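Local coordinates for protein imidazoleglycerol-phosphate dehydratase (Pyrococcus furiosus, PDB 5DNL) that catalyses the dehydration of D-erythro-imidazoleglycerol phosphate to imidazoleacetol phosphate, the sixth step of histidine biosynthesis, and is captured here with a triazole phosphonate inhibitor and manganese, at residues 73-78 / 159-164; 80-85 / 148-153; 89-94 / 153-158; 101-106 / 134-139. One frame throughout, in Å; residues are numbered along the deposited sequence.

Contact 1 (73-78 / 159-164); sequences KFTRFG and LRVATK. With 5DL ([(2S)-2-hydroxy-3-(1H-1,2,4-triazol-1-yl)propyl]phosphonic acid), chain I.
Thr75 sends its side chain toward the helix end at 159-164, Arg76 away from it to the inhibitor. With OG1 beside its backbone N (chi1 -67°), Thr75 grips Lys164 O twice: its N lies 2.9 Å from that oxygen, nearly along the C=O axis, while OG1, 3.1 Å from Lys164 O, stands above the carbonyl plane. CG2 rests against Val161 O. Arg76 N completes the seam, 2.9 Å from Ala162 O and on an in-plane lone pair. The loop entering strand 77-84, outermost within this chain in a mixed sheet, takes up carbonyls at and just past the C-terminal end of helix 144-162. Ala162 CB packs on Arg76 O, and Gly78 fits close by, where a CB would collide with Ala162 N. Phe74 meets these carbonyls mainly through CA and CB, while most of its ring leads off toward Ile95 and Leu176. The Arg76 chain runs extended, its guanidinium meeting the phosphonate edge-on: NH1 is 2.8 Å from inhibitor O11 and NH2 3.0 Å from O12, the latter bond almost straight (172°). Phe77 CZ sits 3.4 Å above the Arg76 guanidinium plane, offset toward the rim, and Asp94 forms a salt bridge with Arg76 NE.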
# COMPACT_ATOMS: atom_id res chain seq x y z
N LYS A 73 2.36 47.25 35.46
CA LYS A 73 1.54 47.07 34.28
C LYS A 73 2.49 46.90 33.11
O LYS A 73 3.29 47.79 32.82
CB LYS A 73 0.65 48.29 34.05
CG LYS A 73 -0.32 48.51 35.20
CD LYS A 73 -1.11 49.79 35.01
CE LYS A 73 -1.86 50.14 36.28
NZ LYS A 73 -2.79 51.27 36.06
N PHE A 74 2.38 45.76 32.41
CA PHE A 74 3.31 45.43 31.34
C PHE A 74 2.55 44.96 30.11
O PHE A 74 1.40 44.51 30.21
CB PHE A 74 4.33 44.38 31.80
CG PHE A 74 3.72 43.19 32.45
CD1 PHE A 74 3.31 42.10 31.71
CD2 PHE A 74 3.52 43.16 33.83
CE1 PHE A 74 2.72 41.01 32.33
CE2 PHE A 74 2.94 42.07 34.45
CZ PHE A 74 2.53 40.99 33.69
N THR A 75 3.22 45.05 28.96
CA THR A 75 2.62 44.85 27.64
C THR A 75 2.14 43.39 27.44
O THR A 75 1.16 43.17 26.72
CB THR A 75 3.64 45.29 26.57
OG1 THR A 75 3.84 46.72 26.67
CG2 THR A 75 3.20 44.97 25.15
N ARG A 76 2.81 42.45 28.10
CA ARG A 76 2.38 41.03 28.26
C ARG A 76 2.72 40.16 27.03
O ARG A 76 3.26 39.07 27.19
CB ARG A 76 0.89 40.89 28.61
CG ARG A 76 0.42 39.45 28.74
CD ARG A 76 -1.05 39.37 29.06
NE ARG A 76 -1.48 37.97 28.93
CZ ARG A 76 -2.75 37.55 28.97
NH1 ARG A 76 -3.77 38.39 29.21
NH2 ARG A 76 -2.99 36.26 28.81
N PHE A 77 2.36 40.64 25.85
CA PHE A 77 2.56 39.91 24.61
C PHE A 77 3.75 40.43 23.82
O PHE A 77 3.94 41.64 23.71
CB PHE A 77 1.31 40.03 23.76
CG PHE A 77 0.11 39.39 24.38
CD1 PHE A 77 -0.10 38.03 24.25
CD2 PHE A 77 -0.82 40.14 25.11
CE1 PHE A 77 -1.19 37.42 24.82
CE2 PHE A 77 -1.91 39.51 25.70
CZ PHE A 77 -2.11 38.15 25.54
N GLY A 78 4.52 39.52 23.23
CA GLY A 78 5.55 39.88 22.31
C GLY A 78 5.88 38.72 21.40
O GLY A 78 5.86 37.57 21.83
N LEU A 159 10.61 39.23 24.18
CA LEU A 159 10.55 39.71 25.55
C LEU A 159 10.85 41.20 25.64
O LEU A 159 10.32 41.87 26.53
CB LEU A 159 11.43 38.89 26.50
CG LEU A 159 10.82 37.53 26.88
CD1 LEU A 159 11.88 36.57 27.36
CD2 LEU A 159 9.72 37.69 27.92
N ARG A 160 11.63 41.74 24.71
CA ARG A 160 11.80 43.21 24.67
C ARG A 160 10.42 43.88 24.59
O ARG A 160 10.16 44.87 25.29
CB ARG A 160 12.65 43.63 23.46
CG ARG A 160 12.93 45.14 23.37
CD ARG A 160 13.41 45.56 22.00
NE ARG A 160 14.58 44.87 21.51
CZ ARG A 160 15.10 45.00 20.29
NH1 ARG A 160 14.56 45.85 19.41
NH2 ARG A 160 16.18 44.30 19.92
N VAL A 161 9.54 43.34 23.77
CA VAL A 161 8.20 43.89 23.57
C VAL A 161 7.31 43.60 24.78
O VAL A 161 6.61 44.47 25.31
CB VAL A 161 7.55 43.32 22.30
CG1 VAL A 161 6.12 43.80 22.12
CG2 VAL A 161 8.37 43.64 21.07
N ALA A 162 7.31 42.35 25.23
CA ALA A 162 6.38 41.89 26.27
C ALA A 162 6.63 42.49 27.65
O ALA A 162 5.69 42.58 28.45
CB ALA A 162 6.40 40.37 26.37
N THR A 163 7.88 42.88 27.94
CA THR A 163 8.26 43.36 29.28
C THR A 163 8.19 44.89 29.38
O THR A 163 8.47 45.43 30.45
CB THR A 163 9.68 42.89 29.66
OG1 THR A 163 10.63 43.39 28.73
CG2 THR A 163 9.76 41.36 29.70
N LYS A 164 7.81 45.57 28.31
CA LYS A 164 7.68 47.04 28.34
C LYS A 164 6.50 47.45 29.18
O LYS A 164 5.50 46.75 29.27
CB LYS A 164 7.50 47.59 26.92
CG LYS A 164 8.71 48.26 26.31
CD LYS A 164 8.39 48.84 24.93
CE LYS A 164 7.17 49.76 24.89
NZ LYS A 164 7.10 50.55 23.63
N1 5DL I . -9.82 31.44 28.57
C3 5DL I . -7.73 30.96 29.28
N2 5DL I . -8.56 31.90 28.87
C8 5DL I . -8.35 35.68 29.38
C7 5DL I . -8.89 34.27 29.63
C6 5DL I . -8.20 33.30 28.72
C5 5DL I . -9.71 30.13 28.84
O10 5DL I . -6.29 35.24 31.05
P9 5DL I . -6.59 35.92 29.75
O11 5DL I . -6.36 37.43 29.84
O12 5DL I . -5.79 35.33 28.60
O13 5DL I . -10.30 34.23 29.38
N4 5DL I . -8.46 29.83 29.26

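Contact 2 (80-85 / 148-153); sequences AIMPMD and VEAAFK. With MN (manganese (II) ion), chain E; 5DL ([(2S)-2-hydroxy-3-(1H-1,2,4-triazol-1-yl)propyl]phosphonic acid), chain F.
Strand 80-84, outermost within this chain in a four-stranded mixed sheet, runs roughly antiparallel (146°) to the helix lying on that sheet, and the helix residues facing it lead into the active site. Glu149 comes first. Its chain is extended, with CG anti to the backbone N, and binds the manganese ion MN through OE1 at 2.1 Å. Inhibitor atoms N1 and O13 chelate the same ion; His29 and His145 of the same chain and His53 of a neighbouring subunit complete the site. Met84 CE lies against the aliphatic part and carboxylate carbon of Glu149, at 3.5 Å from CD, the two chains crossing obliquely. One residue on, Ala150 points at the strand where the backbones come nearest, its small CB fitting between the side chains of Met82 and Met84, 4.1 Å from Met82 CG and 4.3 Å from Met84 CB. A helical turn later, Lys153, extended beyond CG, crosses both methionines at about right angles. Met82 CG packs on its CB at 3.7 Å, and Met84 CE presses tightly on its CE. The ammonium then reaches the phosphonate, which Arg76, Arg98, Ser171 and Lys173 of another neighbouring subunit also bind. Lys153 NZ is 2.8 Å from inhibitor O12, and donates as well to a water whose oxygen lies 2.7 Å from Pro83 O and donates to it.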
# COMPACT_ATOMS: atom_id res chain seq x y z
N ALA A 80 8.43 37.44 17.80
CA ALA A 80 9.54 37.70 16.90
C ALA A 80 9.58 36.61 15.85
O ALA A 80 9.27 35.46 16.15
CB ALA A 80 10.85 37.74 17.67
N ILE A 81 9.93 36.95 14.63
CA ILE A 81 10.25 35.96 13.60
C ILE A 81 11.69 36.26 13.25
O ILE A 81 11.98 37.37 12.77
CB ILE A 81 9.33 36.02 12.39
CG1 ILE A 81 7.92 35.60 12.80
CG2 ILE A 81 9.85 35.10 11.30
CD1 ILE A 81 6.87 35.73 11.70
N MET A 82 12.57 35.31 13.50
CA MET A 82 14.00 35.52 13.35
C MET A 82 14.59 34.58 12.31
O MET A 82 14.53 33.37 12.49
CB MET A 82 14.69 35.27 14.69
CG MET A 82 16.11 35.78 14.76
SD MET A 82 16.17 37.59 14.82
CE MET A 82 14.48 37.97 15.36
N PRO A 83 15.17 35.14 11.23
CA PRO A 83 15.95 34.38 10.29
C PRO A 83 17.38 34.23 10.76
O PRO A 83 17.91 35.11 11.46
CB PRO A 83 15.89 35.20 9.00
CG PRO A 83 15.65 36.59 9.43
CD PRO A 83 15.01 36.55 10.78
N MET A 84 18.00 33.11 10.41
CA MET A 84 19.45 33.00 10.42
C MET A 84 19.83 32.06 9.30
O MET A 84 19.73 30.82 9.45
CB MET A 84 20.00 32.52 11.76
CG MET A 84 21.52 32.47 11.70
SD MET A 84 22.42 32.21 13.24
CE MET A 84 21.75 33.54 14.20
N ASP A 85 20.30 32.62 8.19
CA ASP A 85 20.56 31.88 6.97
C ASP A 85 19.35 30.96 6.66
O ASP A 85 18.24 31.48 6.53
CB ASP A 85 21.89 31.13 7.08
CG ASP A 85 23.09 32.06 7.26
OD1 ASP A 85 22.94 33.30 7.34
OD2 ASP A 85 24.21 31.52 7.28
N VAL A 148 18.87 27.17 16.74
CA VAL A 148 18.88 27.44 18.19
C VAL A 148 19.21 28.93 18.43
O VAL A 148 18.56 29.59 19.25
CB VAL A 148 19.82 26.49 18.91
CG1 VAL A 148 19.97 26.85 20.39
CG2 VAL A 148 19.31 25.06 18.80
N GLU A 149 20.21 29.46 17.73
CA GLU A 149 20.54 30.88 17.93
C GLU A 149 19.38 31.77 17.48
O GLU A 149 19.09 32.76 18.15
CB GLU A 149 21.85 31.28 17.25
CG GLU A 149 22.33 32.66 17.65
CD GLU A 149 23.67 33.03 17.10
OE1 GLU A 149 24.41 32.15 16.59
OE2 GLU A 149 23.95 34.25 17.15
N ALA A 150 18.70 31.46 16.37
CA ALA A 150 17.52 32.23 15.99
C ALA A 150 16.45 32.21 17.09
O ALA A 150 15.82 33.22 17.37
CB ALA A 150 16.95 31.73 14.67
N ALA A 151 16.27 31.06 17.74
CA ALA A 151 15.34 30.97 18.87
C ALA A 151 15.73 31.90 20.02
O ALA A 151 14.88 32.57 20.58
CB ALA A 151 15.23 29.54 19.35
N PHE A 152 17.01 31.93 20.37
CA PHE A 152 17.47 32.82 21.45
C PHE A 152 17.36 34.30 21.07
O PHE A 152 16.93 35.12 21.90
CB PHE A 152 18.89 32.48 21.91
CG PHE A 152 18.95 31.37 22.91
CD1 PHE A 152 19.01 30.04 22.52
CD2 PHE A 152 18.96 31.65 24.27
CE1 PHE A 152 19.09 29.01 23.46
CE2 PHE A 152 19.02 30.63 25.23
CZ PHE A 152 19.09 29.30 24.82
N LYS A 153 17.73 34.64 19.84
CA LYS A 153 17.54 36.03 19.36
C LYS A 153 16.06 36.40 19.44
O LYS A 153 15.69 37.50 19.88
CB LYS A 153 18.01 36.19 17.92
CG LYS A 153 19.50 36.09 17.67
CD LYS A 153 19.81 36.48 16.23
CE LYS A 153 21.31 36.53 15.93
NZ LYS A 153 21.51 37.14 14.59
MN MN E . 26.54 32.03 16.42
N1 5DL F . 26.30 31.83 14.20
C3 5DL F . 25.96 32.55 12.09
N2 5DL F . 25.89 32.87 13.39
C8 5DL F . 25.84 36.32 15.06
C7 5DL F . 26.44 34.97 14.66
C6 5DL F . 25.42 34.16 13.88
C5 5DL F . 26.62 30.88 13.32
O10 5DL F . 26.29 37.36 12.63
P9 5DL F . 25.25 37.37 13.70
O11 5DL F . 25.00 38.73 14.30
O12 5DL F . 23.93 36.82 13.18
O13 5DL F . 26.85 34.22 15.81
N4 5DL F . 26.43 31.27 12.03
O HOH W 1 20.29 36.25 12.16

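Contact 3 (89-94 / 153-158); sequences VLVSVD and KGLGMA. With 5DL ([(2S)-2-hydroxy-3-(1H-1,2,4-triazol-1-yl)propyl]phosphonic acid), chain F.
The axes of strand 89-94 and helix 153-158 approach to 7.8 Å and run in broadly the same direction, 38° apart, with the backbones nearest at Val91 and Gly154. Val91 carries most of the contact. Its CG1, anti to the backbone N (chi1 178°), reaches down the helix to Leu155 CD2 at 3.6 Å and on to Ala158 CB at 4.2 Å, while CG2, beside the backbone N, lies on the bare backbone of Gly154, 3.9 Å from its CA. A side chain at Gly154 would collide with Val91 CG2, so the missing CB is what lets the valine settle directly on the helix. Leu155 starts out across the contact rather than into it, but its CD2 swings in, the leucine and valine side chains crossing at about a right angle; the same branch grazes Val93 CG2 at 4.4 Å. This is the sheet-helix core of an alpha/beta layer: 89-94 is an inner strand, hydrogen-bonded to 77-84 along one edge and to 133-140 along the other, and helix 144-162 covers one face. An alanine in place of Val91 would lose both methyl branches and would probably loosen the packing on Gly154, Leu155 and Ala158 together. On the reverse face, Leu90 and Ser92 pack against Leu139 and Pro83 of a neighbouring subunit. Toward the end of the strand Val93 repeats the pattern in a lighter form, with CG2, beside the backbone N, touching Ala158 CB at 4.0 Å. Beyond Leu155, the hydrophobic layer continues to Ile134 and to Phe34 of helix 25-38.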
# COMPACT_ATOMS: atom_id res chain seq x y z
N VAL A 89 12.59 31.15 12.50
CA VAL A 89 12.00 30.67 13.74
C VAL A 89 11.05 31.72 14.29
O VAL A 89 11.43 32.88 14.45
CB VAL A 89 13.09 30.34 14.77
CG1 VAL A 89 12.46 29.87 16.08
CG2 VAL A 89 14.06 29.30 14.25
N LEU A 90 9.82 31.29 14.57
CA LEU A 90 8.82 32.12 15.22
C LEU A 90 8.89 31.90 16.73
O LEU A 90 8.92 30.75 17.21
CB LEU A 90 7.43 31.77 14.69
CG LEU A 90 6.23 32.33 15.49
CD1 LEU A 90 6.16 33.85 15.51
CD2 LEU A 90 4.95 31.74 14.91
N VAL A 91 8.95 33.00 17.49
CA VAL A 91 8.93 32.97 18.94
C VAL A 91 7.77 33.83 19.39
O VAL A 91 7.63 34.98 18.97
CB VAL A 91 10.24 33.50 19.55
CG1 VAL A 91 10.14 33.50 21.08
CG2 VAL A 91 11.39 32.65 19.08
N SER A 92 6.89 33.25 20.21
CA SER A 92 5.72 33.97 20.69
C SER A 92 5.62 33.82 22.19
O SER A 92 5.65 32.68 22.70
CB SER A 92 4.46 33.42 20.01
OG SER A 92 3.27 34.11 20.43
N VAL A 93 5.50 34.95 22.90
CA VAL A 93 5.49 34.98 24.35
C VAL A 93 4.22 35.66 24.85
O VAL A 93 3.80 36.69 24.31
CB VAL A 93 6.73 35.73 24.90
CG1 VAL A 93 6.64 35.94 26.41
CG2 VAL A 93 8.00 34.99 24.53
N ASP A 94 3.62 35.08 25.88
CA ASP A 94 2.53 35.71 26.64
C ASP A 94 2.91 35.59 28.11
O ASP A 94 2.95 34.47 28.64
CB ASP A 94 1.20 35.03 26.30
CG ASP A 94 0.08 35.40 27.22
OD1 ASP A 94 0.29 36.25 28.10
OD2 ASP A 94 -1.03 34.82 27.06
N LYS A 153 17.73 34.64 19.84
CA LYS A 153 17.54 36.03 19.36
C LYS A 153 16.06 36.40 19.44
O LYS A 153 15.69 37.50 19.88
CB LYS A 153 18.01 36.19 17.92
CG LYS A 153 19.50 36.09 17.67
CD LYS A 153 19.81 36.48 16.23
CE LYS A 153 21.31 36.53 15.93
NZ LYS A 153 21.51 37.14 14.59
N GLY A 154 15.21 35.47 19.00
CA GLY A 154 13.78 35.67 19.02
C GLY A 154 13.19 35.83 20.39
O GLY A 154 12.30 36.64 20.58
N LEU A 155 13.62 35.01 21.34
CA LEU A 155 13.21 35.19 22.73
C LEU A 155 13.57 36.59 23.23
O LEU A 155 12.76 37.23 23.90
CB LEU A 155 13.83 34.13 23.62
CG LEU A 155 13.15 32.76 23.54
CD1 LEU A 155 14.06 31.71 24.15
CD2 LEU A 155 11.80 32.76 24.22
N GLY A 156 14.78 37.04 22.91
CA GLY A 156 15.19 38.39 23.33
C GLY A 156 14.29 39.44 22.73
O GLY A 156 13.76 40.30 23.47
N MET A 157 14.06 39.38 21.42
CA MET A 157 13.21 40.35 20.74
C MET A 157 11.77 40.32 21.26
O MET A 157 11.16 41.34 21.45
CB MET A 157 13.18 40.10 19.23
CG MET A 157 14.46 40.36 18.50
SD MET A 157 14.78 42.11 18.27
CE MET A 157 13.13 42.72 18.42
N ALA A 158 11.23 39.12 21.46
CA ALA A 158 9.85 38.99 21.91
C ALA A 158 9.66 39.53 23.30
O ALA A 158 8.67 40.24 23.58
CB ALA A 158 9.39 37.54 21.83
N1 5DL F . 26.30 31.83 14.20
C3 5DL F . 25.96 32.55 12.09
N2 5DL F . 25.89 32.87 13.39
C8 5DL F . 25.84 36.32 15.06
C7 5DL F . 26.44 34.97 14.66
C6 5DL F . 25.42 34.16 13.88
C5 5DL F . 26.62 30.88 13.32
O10 5DL F . 26.29 37.36 12.63
P9 5DL F . 25.25 37.37 13.70
O11 5DL F . 25.00 38.73 14.30
O12 5DL F . 23.93 36.82 13.18
O13 5DL F . 26.85 34.22 15.81
N4 5DL F . 26.43 31.27 12.03

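Contact 4 (101-106 / 134-139); sequences ANVDVN and IHIKQL
Gln138 extends the pairing of two parallel strands past its last bridge. Its own N-H bonds to Asp104 O at 2.9 Å, and CB lies 3.4 Å from the same oxygen. CG stands anti to the backbone N (chi1 180°), and the extended chain carries CD out beside Asn106. There OE1 accepts from Asn106 N at 2.8 Å, the donor lying 54° out of the amide carbonyl plane, and also touches Val105 CA at 3.4 Å. NE2 donates to Asn106 O at 3.1 Å; that oxygen lies near the Gln138 amide plane, though NE2 stands above the plane of the Asn106 carbonyl. Both polar atoms of the amide thus bond to the backbone of one residue, in place of main-chain bonds that the strands no longer make. An alanine at Gln138 would lose this two-bond grip and would probably leave the segment around Asn106 less firmly fixed. Upstream, regular parallel hydrogen bonding joins Asn102 and Asp104 to Ile134 and Ile136. On the face covered by helices, Val103 and Ile136 lie side by side, CG2 of the former 3.9 Å from CG1 of the latter. On the other face Asp104 and Lys137 run alongside each other, with a long salt bridge of 3.8 Å between OD2 and NZ and a water bridging the same atoms; NZ also bonds to Leu139 O and Ser140 OG of a neighbouring subunit. Such parallel neighbours, strand 100-104, outermost within this chain, and the inner strand 133-140 joined through helix 116-130, form a beta-alpha-beta crossover.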
# COMPACT_ATOMS: atom_id res chain seq x y z
N ALA A 101 5.41 25.73 27.82
CA ALA A 101 6.34 25.86 26.71
C ALA A 101 5.98 24.82 25.67
O ALA A 101 5.63 23.69 26.00
CB ALA A 101 7.76 25.66 27.17
N ASN A 102 6.12 25.22 24.41
CA ASN A 102 6.03 24.29 23.28
C ASN A 102 7.17 24.68 22.35
O ASN A 102 7.12 25.75 21.74
CB ASN A 102 4.67 24.41 22.61
CG ASN A 102 4.51 23.51 21.38
OD1 ASN A 102 5.46 23.12 20.73
ND2 ASN A 102 3.27 23.21 21.06
N VAL A 103 8.16 23.80 22.25
CA VAL A 103 9.32 23.99 21.39
C VAL A 103 9.26 22.95 20.29
O VAL A 103 9.34 21.76 20.57
CB VAL A 103 10.63 23.88 22.20
CG1 VAL A 103 11.86 24.00 21.30
CG2 VAL A 103 10.66 24.90 23.33
N ASP A 104 9.07 23.42 19.06
CA ASP A 104 8.89 22.57 17.88
C ASP A 104 9.97 22.98 16.87
O ASP A 104 9.78 23.93 16.09
CB ASP A 104 7.48 22.78 17.32
CG ASP A 104 7.18 21.89 16.12
OD1 ASP A 104 7.93 20.94 15.87
OD2 ASP A 104 6.20 22.19 15.42
N VAL A 105 11.08 22.25 16.91
CA VAL A 105 12.18 22.41 15.98
C VAL A 105 12.47 21.11 15.26
O VAL A 105 12.00 20.02 15.68
CB VAL A 105 13.45 22.95 16.68
CG1 VAL A 105 13.17 24.30 17.31
CG2 VAL A 105 13.98 22.00 17.75
N ASN A 106 13.24 21.21 14.19
CA ASN A 106 13.55 20.07 13.33
C ASN A 106 14.96 20.28 12.81
O ASN A 106 15.17 20.93 11.79
CB ASN A 106 12.54 19.93 12.19
CG ASN A 106 12.77 18.68 11.35
OD1 ASN A 106 13.64 17.87 11.65
ND2 ASN A 106 11.97 18.52 10.31
N ILE A 134 5.27 30.23 26.34
CA ILE A 134 6.32 30.42 25.32
C ILE A 134 6.21 29.38 24.22
O ILE A 134 6.27 28.18 24.51
CB ILE A 134 7.71 30.34 25.95
CG1 ILE A 134 7.85 31.36 27.09
CG2 ILE A 134 8.78 30.59 24.88
CD1 ILE A 134 9.19 31.37 27.78
N HIS A 135 6.06 29.85 22.98
CA HIS A 135 6.09 29.00 21.80
C HIS A 135 7.36 29.30 21.02
O HIS A 135 7.66 30.47 20.74
CB HIS A 135 4.91 29.29 20.89
CG HIS A 135 3.62 28.76 21.39
ND1 HIS A 135 3.09 27.58 20.93
CD2 HIS A 135 2.72 29.27 22.27
CE1 HIS A 135 1.94 27.36 21.54
NE2 HIS A 135 1.69 28.37 22.34
N ILE A 136 8.05 28.24 20.62
CA ILE A 136 9.19 28.31 19.68
C ILE A 136 8.76 27.41 18.52
O ILE A 136 8.62 26.21 18.72
CB ILE A 136 10.51 27.76 20.26
CG1 ILE A 136 10.88 28.38 21.62
CG2 ILE A 136 11.65 27.98 19.27
CD1 ILE A 136 11.10 29.87 21.59
N LYS A 137 8.55 27.99 17.34
CA LYS A 137 8.05 27.23 16.19
C LYS A 137 8.96 27.47 15.02
O LYS A 137 8.97 28.55 14.42
CB LYS A 137 6.60 27.60 15.85
CG LYS A 137 6.02 26.68 14.77
CD LYS A 137 4.56 26.97 14.51
CE LYS A 137 3.91 25.82 13.73
NZ LYS A 137 3.52 24.72 14.65
N GLN A 138 9.72 26.45 14.68
CA GLN A 138 10.54 26.51 13.49
C GLN A 138 9.66 26.52 12.23
O GLN A 138 8.82 25.63 12.06
CB GLN A 138 11.50 25.33 13.45
CG GLN A 138 12.41 25.28 12.24
CD GLN A 138 13.41 24.16 12.34
OE1 GLN A 138 13.85 23.81 13.42
NE2 GLN A 138 13.74 23.57 11.20
N LEU A 139 9.85 27.52 11.37
CA LEU A 139 9.15 27.60 10.09
C LEU A 139 9.97 27.05 8.93
O LEU A 139 9.40 26.49 7.99
CB LEU A 139 8.80 29.06 9.79
CG LEU A 139 8.00 29.74 10.90
CD1 LEU A 139 7.73 31.19 10.55
CD2 LEU A 139 6.71 29.00 11.21
O HOH W 2 4.21 23.83 17.22

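Overall arrangement
All four contacts belong to one four-stranded sheet and its helices. Contacts 1, 2 and 3 share helix 144-162, met at its C-terminal end, its active-site part and the stretch between; contact 4 lies within the sheet itself. Contacts 2 and 3 are buried, share Lys153 and adjoin through backbone bonds between strands 77-84 and 87-94, yet contact 3 is wholly apolar across its interface whereas contact 2 passes from methionine packing to metal and phosphonate. Contacts 1 and 4 are only partly buried and rely on backbone carbonyls. Contact 1 adjoins contact 3 along the same pair of strands, and serves a different inhibitor molecule from that of contact 2.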